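Local coordinates for protein transcriptional regulator (Pseudomonas aeruginosa, PDB 2WUI) that acts as MexZ, a TetR-family transcriptional repressor central to antibiotic resistance, and probably binds DNA through a predicted helix-turn-helix motif, at residues G148-R153 with S198-P203; S165-I170 with R190-G195. All blocks are in the same frame, centred on the assembly; numbering follows the deposited sequence.

Both contacts lie on the same side of the chain's centre, among the helices that follow the predicted DNA-binding region, and they share helix 185-201. Their centres are about 17 Å apart. Both segments of contact 2 fall between those of contact 1 in the sequence: 148-153 is followed by 165-170 on helix 156-174, then 190-195, and finally 198-203. Contact 2 therefore joins helices 156-174 and 185-201 through the segments 165-170 and 190-195, while contact 1 sets the end of the second helix against the loop that leads into the first. Residues of both pairs of segments touch the second subunit, which places them at the dimer side of this TetR-type repressor.

Contact 1: residues G148-R153 with S198-P203; sequences GELPAR and SLRSSP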
loop_
_atom_site.group_PDB
_atom_site.type_symbol
_atom_site.label_atom_id
_atom_site.label_comp_id
_atom_site.label_asym_id
_atom_site.label_seq_id
_atom_site.Cartn_x
_atom_site.Cartn_y
_atom_site.Cartn_z
ATOM N N GLY A 148 3.259 9.579 30.534
ATOM C CA GLY A 148 1.885 9.605 31.001
ATOM C C GLY A 148 0.835 9.961 29.960
ATOM O O GLY A 148 -0.352 9.801 30.228
ATOM N N GLU A 149 1.245 10.427 28.778
ATOM C CA GLU A 149 0.279 10.765 27.725
ATOM C C GLU A 149 -0.554 9.580 27.189
ATOM O O GLU A 149 -1.541 9.811 26.483
ATOM C CB GLU A 149 0.953 11.472 26.537
ATOM C CG GLU A 149 1.917 12.608 26.900
ATOM C CD GLU A 149 2.724 13.113 25.692
ATOM O OE1 GLU A 149 2.319 12.810 24.539
ATOM O OE2 GLU A 149 3.755 13.811 25.895
ATOM N N LEU A 150 -0.156 8.336 27.475
ATOM C CA LEU A 150 -0.899 7.159 26.975
ATOM C C LEU A 150 -0.925 5.993 27.975
ATOM O O LEU A 150 -0.027 5.853 28.804
ATOM C CB LEU A 150 -0.352 6.651 25.628
ATOM C CG LEU A 150 -0.357 7.476 24.330
ATOM C CD1 LEU A 150 -0.049 6.574 23.142
ATOM C CD2 LEU A 150 -1.665 8.218 24.091
ATOM N N PRO A 151 -1.949 5.135 27.886
ATOM C CA PRO A 151 -2.120 4.095 28.906
ATOM C C PRO A 151 -0.897 3.202 29.080
ATOM O O PRO A 151 -0.478 2.509 28.136
ATOM C CB PRO A 151 -3.253 3.222 28.358
ATOM C CG PRO A 151 -3.656 3.788 27.045
ATOM C CD PRO A 151 -3.019 5.131 26.875
ATOM N N ALA A 152 -0.335 3.184 30.285
ATOM C CA ALA A 152 0.631 2.144 30.597
ATOM C C ALA A 152 -0.203 0.906 30.436
ATOM O O ALA A 152 -1.394 0.926 30.761
ATOM C CB ALA A 152 1.128 2.265 32.014
ATOM N N ARG A 153 0.400 -0.161 29.933
ATOM C CA ARG A 153 -0.363 -1.343 29.540
ATOM C C ARG A 153 -0.996 -1.096 28.178
ATOM O O ARG A 153 -1.919 -1.809 27.772
ATOM C CB ARG A 153 -1.440 -1.734 30.570
ATOM C CG ARG A 153 -0.896 -2.006 31.967
ATOM C CD ARG A 153 -1.687 -3.101 32.687
ATOM N NE ARG A 153 -1.337 -4.437 32.198
ATOM C CZ ARG A 153 -2.112 -5.171 31.404
ATOM N NH1 ARG A 153 -1.706 -6.374 31.005
ATOM N NH2 ARG A 153 -3.295 -4.705 31.015
ATOM N N SER A 198 -7.344 6.643 19.126
ATOM C CA SER A 198 -7.704 5.260 19.365
ATOM C C SER A 198 -6.631 4.620 20.222
ATOM O O SER A 198 -6.938 3.781 21.050
ATOM C CB SER A 198 -7.928 4.493 18.077
ATOM O OG SER A 198 -6.678 4.133 17.531
ATOM N N LEU A 199 -5.379 5.037 20.074
ATOM C CA LEU A 199 -4.362 4.507 20.984
ATOM C C LEU A 199 -4.765 4.894 22.388
ATOM O O LEU A 199 -4.688 4.087 23.313
ATOM C CB LEU A 199 -2.950 5.036 20.701
ATOM C CG LEU A 199 -2.305 4.913 19.317
ATOM C CD1 LEU A 199 -0.807 4.765 19.488
ATOM C CD2 LEU A 199 -2.857 3.750 18.517
ATOM N N ARG A 200 -5.212 6.135 22.534
ATOM C CA ARG A 200 -5.497 6.704 23.848
ATOM C C ARG A 200 -6.676 6.040 24.514
ATOM O O ARG A 200 -6.614 5.700 25.693
ATOM C CB ARG A 200 -5.770 8.206 23.748
ATOM C CG ARG A 200 -5.685 8.917 25.084
ATOM C CD ARG A 200 -6.043 10.406 25.005
ATOM N NE ARG A 200 -7.413 10.606 24.541
ATOM C CZ ARG A 200 -7.731 11.296 23.451
ATOM N NH1 ARG A 200 -6.772 11.873 22.730
ATOM N NH2 ARG A 200 -9.007 11.420 23.089
ATOM N N SER A 201 -7.749 5.837 23.762
ATOM C CA SER A 201 -9.011 5.459 24.380
ATOM C C SER A 201 -9.606 4.191 23.805
ATOM O O SER A 201 -10.827 4.041 23.765
ATOM C CB SER A 201 -10.020 6.579 24.165
ATOM O OG SER A 201 -10.292 6.710 22.778
ATOM N N SER A 202 -8.784 3.268 23.343
ATOM C CA SER A 202 -9.382 2.089 22.758
ATOM C C SER A 202 -8.839 0.846 23.391
ATOM O O SER A 202 -7.640 0.568 23.281
ATOM C CB SER A 202 -9.214 2.042 21.245
ATOM O OG SER A 202 -10.311 1.363 20.662
ATOM N N PRO A 203 -9.733 0.117 24.087
ATOM C CA PRO A 203 -9.610 -1.179 24.754
ATOM C C PRO A 203 -8.702 -2.113 23.973
ATOM O O PRO A 203 -7.704 -2.613 24.509
ATOM C CB PRO A 203 -11.036 -1.727 24.686
ATOM C CG PRO A 203 -11.931 -0.531 24.609
ATOM C CD PRO A 203 -11.087 0.676 24.253
#
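L150 and P151 pack against L199 and R200, where the loop between helices 120-146 and 156-174 meets the C-terminal part of helix 185-201. This is loop-to-helix packing at one end of the helical domain of a TetR-type fold. The backbones come close, with L150 CA 5.6 Å from R200 CA.

The apolar part is built on the forked end of L150. Its CG is anti to the carbonyl carbon (chi1 -63°), and beyond it the two methyls part company. CD1 lies 4.1 Å from L199 CB, while CD2 meets the aliphatic root of R200, 4.1 Å from R200 CB. A branched leucine suits this place because one side chain serves two successive helix residues, meeting L199 obliquely and R200 at about a right angle. Both leucines are buried: L150 also touches L82 and A144, and L199 continues the core toward I141, A159 and L163.

The polar groups look elsewhere. R200 lends L150 only its first carbons; a bend at chi3 (61°) turns NE aside, and the guanidinium beyond it is salt-bridged through NH2 to D197. Arginine fits such a boundary, being greasy at its base and charged at its tip. E149 makes only marginal contact with the helix, and its OE2 accepts a hydrogen bond from A81 N, tying the loop to the start of helix 81-97.

The last kind of contact is ring against carbonyl. P151, whose CB is directed toward the helix, sets its ring carbons CG and CD against the backbone oxygens. P203, four residues after L199, has no amide hydrogen to give L199 O in the usual helical pattern; this oxygen lies 3.9 Å from P151 CG, and R200 O lies 3.8 Å from the same carbon.

Contact 2: residues S165-I170 with R190-G195; sequences SLWDGI and RMFRAG
F192 lays its ring obliquely against the five-membered ring of W167 and beside I170, whose CG1 is 3.9 Å from F192 CZ. The two aromatic rings have centroids 5.2 Å apart and planes at 49°. Phenylalanine suits this place because its flat, rigid ring reaches from one helix to side chains of the other, where the axes of 165-170 and 190-195 approach to 10.7 Å. M90 of helix 81-97 touches it too. W167 adds an indole that packs on F92, L93 and C96 while its NE1 is hydrogen-bonded to G89 O, so its one polar atom is satisfied and the third helix is drawn into the same core.

The rest of the seam sets methyl against backbone and methyl against sulphur. In L166, CG is anti to the backbone N (chi1 -166°) and chi2 (-180°) extends CD1 to 3.8 Å from G195 CA and equally far from M191 O. G195 has no side chain to stand in the way of this methyl. I170 and M191 run alongside one another in opposite senses, with I170 CG2 4.0 Å from M191 SD.

At the second subunit, I170 meets its S165 and M191 its L158. The two segments run nearly antiparallel. Such pairing of the last two long helices, beside their copies in a partner subunit, is typical of the four-helix-bundle dimer interface of TetR-family regulators.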
loop_
_atom_site.group_PDB
_atom_site.type_symbol
_atom_site.label_atom_id
_atom_site.label_comp_id
_atom_site.label_asym_id
_atom_site.label_seq_id
_atom_site.Cartn_x
_atom_site.Cartn_y
_atom_site.Cartn_z
ATOM N N SER A 165 0.360 1.228 9.704
ATOM C CA SER A 165 -0.653 0.876 8.700
ATOM C C SER A 165 -1.428 2.098 8.235
ATOM O O SER A 165 -1.540 2.355 7.045
ATOM C CB SER A 165 -1.642 -0.165 9.229
ATOM O OG SER A 165 -1.045 -1.450 9.303
ATOM N N LEU A 166 -1.973 2.853 9.179
ATOM C CA LEU A 166 -2.871 3.940 8.812
ATOM C C LEU A 166 -2.153 4.879 7.853
ATOM O O LEU A 166 -2.686 5.238 6.810
ATOM C CB LEU A 166 -3.379 4.688 10.056
ATOM C CG LEU A 166 -4.579 5.643 9.929
ATOM C CD1 LEU A 166 -4.952 6.313 11.261
ATOM C CD2 LEU A 166 -4.290 6.712 8.905
ATOM N N TRP A 167 -0.947 5.289 8.223
ATOM C CA TRP A 167 -0.127 6.128 7.365
ATOM C C TRP A 167 -0.117 5.575 5.939
ATOM O O TRP A 167 -0.720 6.159 5.025
ATOM C CB TRP A 167 1.293 6.151 7.914
ATOM C CG TRP A 167 2.069 7.353 7.558
ATOM C CD1 TRP A 167 2.136 8.523 8.255
ATOM C CD2 TRP A 167 2.926 7.502 6.438
ATOM N NE1 TRP A 167 2.974 9.408 7.624
ATOM C CE2 TRP A 167 3.479 8.803 6.499
ATOM C CE3 TRP A 167 3.276 6.671 5.367
ATOM C CZ2 TRP A 167 4.358 9.293 5.537
ATOM C CZ3 TRP A 167 4.155 7.160 4.408
ATOM C CH2 TRP A 167 4.683 8.460 4.500
ATOM N N ASP A 168 0.561 4.438 5.764
ATOM C CA ASP A 168 0.624 3.750 4.473
ATOM C C ASP A 168 -0.698 3.759 3.702
ATOM O O ASP A 168 -0.749 4.150 2.533
ATOM C CB ASP A 168 1.006 2.284 4.669
ATOM C CG ASP A 168 2.385 2.117 5.325
ATOM O OD1 ASP A 168 2.964 3.143 5.749
ATOM O OD2 ASP A 168 2.897 0.973 5.424
ATOM N N GLY A 169 -1.762 3.319 4.360
ATOM C CA GLY A 169 -3.119 3.511 3.870
ATOM C C GLY A 169 -3.467 4.861 3.243
ATOM O O GLY A 169 -3.964 4.883 2.118
ATOM N N ILE A 170 -3.255 5.981 3.940
ATOM C CA ILE A 170 -3.589 7.272 3.328
ATOM C C ILE A 170 -2.548 7.664 2.278
ATOM O O ILE A 170 -2.879 8.282 1.263
ATOM C CB ILE A 170 -3.836 8.425 4.360
ATOM C CG1 ILE A 170 -2.537 8.895 4.997
ATOM C CG2 ILE A 170 -4.807 7.972 5.469
ATOM C CD1 ILE A 170 -2.343 8.289 6.391
ATOM N N ARG A 190 -6.758 15.177 10.255
ATOM C CA ARG A 190 -7.887 14.667 11.012
ATOM C C ARG A 190 -7.738 13.159 11.182
ATOM O O ARG A 190 -7.815 12.635 12.292
ATOM C CB ARG A 190 -9.213 15.016 10.330
ATOM C CG ARG A 190 -9.564 16.505 10.379
ATOM C CD ARG A 190 -11.076 16.700 10.494
ATOM N NE ARG A 190 -11.764 16.791 9.205
ATOM C CZ ARG A 190 -13.045 16.469 9.030
ATOM N NH1 ARG A 190 -13.748 16.001 10.050
ATOM N NH2 ARG A 190 -13.625 16.590 7.844
ATOM N N MET A 191 -7.498 12.451 10.091
ATOM C CA MET A 191 -7.387 11.003 10.199
ATOM C C MET A 191 -6.277 10.623 11.164
ATOM O O MET A 191 -6.468 9.758 12.029
ATOM C CB MET A 191 -7.185 10.360 8.836
ATOM C CG MET A 191 -8.102 10.947 7.788
ATOM S SD MET A 191 -8.156 9.937 6.303
ATOM C CE MET A 191 -9.587 8.940 6.669
ATOM N N PHE A 192 -5.126 11.277 11.042
ATOM C CA PHE A 192 -4.027 10.943 11.931
ATOM C C PHE A 192 -4.399 11.164 13.381
ATOM O O PHE A 192 -4.147 10.305 14.223
ATOM C CB PHE A 192 -2.789 11.748 11.585
ATOM C CG PHE A 192 -2.069 11.249 10.369
ATOM C CD1 PHE A 192 -1.435 10.029 10.387
ATOM C CD2 PHE A 192 -2.019 12.003 9.217
ATOM C CE1 PHE A 192 -0.772 9.567 9.282
ATOM C CE2 PHE A 192 -1.347 11.543 8.099
ATOM C CZ PHE A 192 -0.722 10.321 8.136
ATOM N N ARG A 193 -4.996 12.320 13.674
ATOM C CA ARG A 193 -5.388 12.650 15.044
ATOM C C ARG A 193 -6.321 11.584 15.556
ATOM O O ARG A 193 -6.108 11.030 16.634
ATOM C CB ARG A 193 -6.079 14.002 15.096
ATOM C CG ARG A 193 -5.129 15.156 14.821
ATOM C CD ARG A 193 -5.653 16.438 15.433
ATOM N NE ARG A 193 -4.647 17.049 16.295
ATOM C CZ ARG A 193 -3.761 17.934 15.871
ATOM N NH1 ARG A 193 -2.863 18.436 16.709
ATOM N NH2 ARG A 193 -3.780 18.317 14.605
ATOM N N ALA A 194 -7.335 11.276 14.752
ATOM C CA ALA A 194 -8.300 10.231 15.083
ATOM C C ALA A 194 -7.612 8.879 15.239
ATOM O O ALA A 194 -8.102 7.988 15.919
ATOM C CB ALA A 194 -9.384 10.155 14.022
ATOM N N GLY A 195 -6.466 8.720 14.603
ATOM C CA GLY A 195 -5.734 7.479 14.740
ATOM C C GLY A 195 -5.105 7.472 16.111
ATOM O O GLY A 195 -5.106 6.452 16.805
#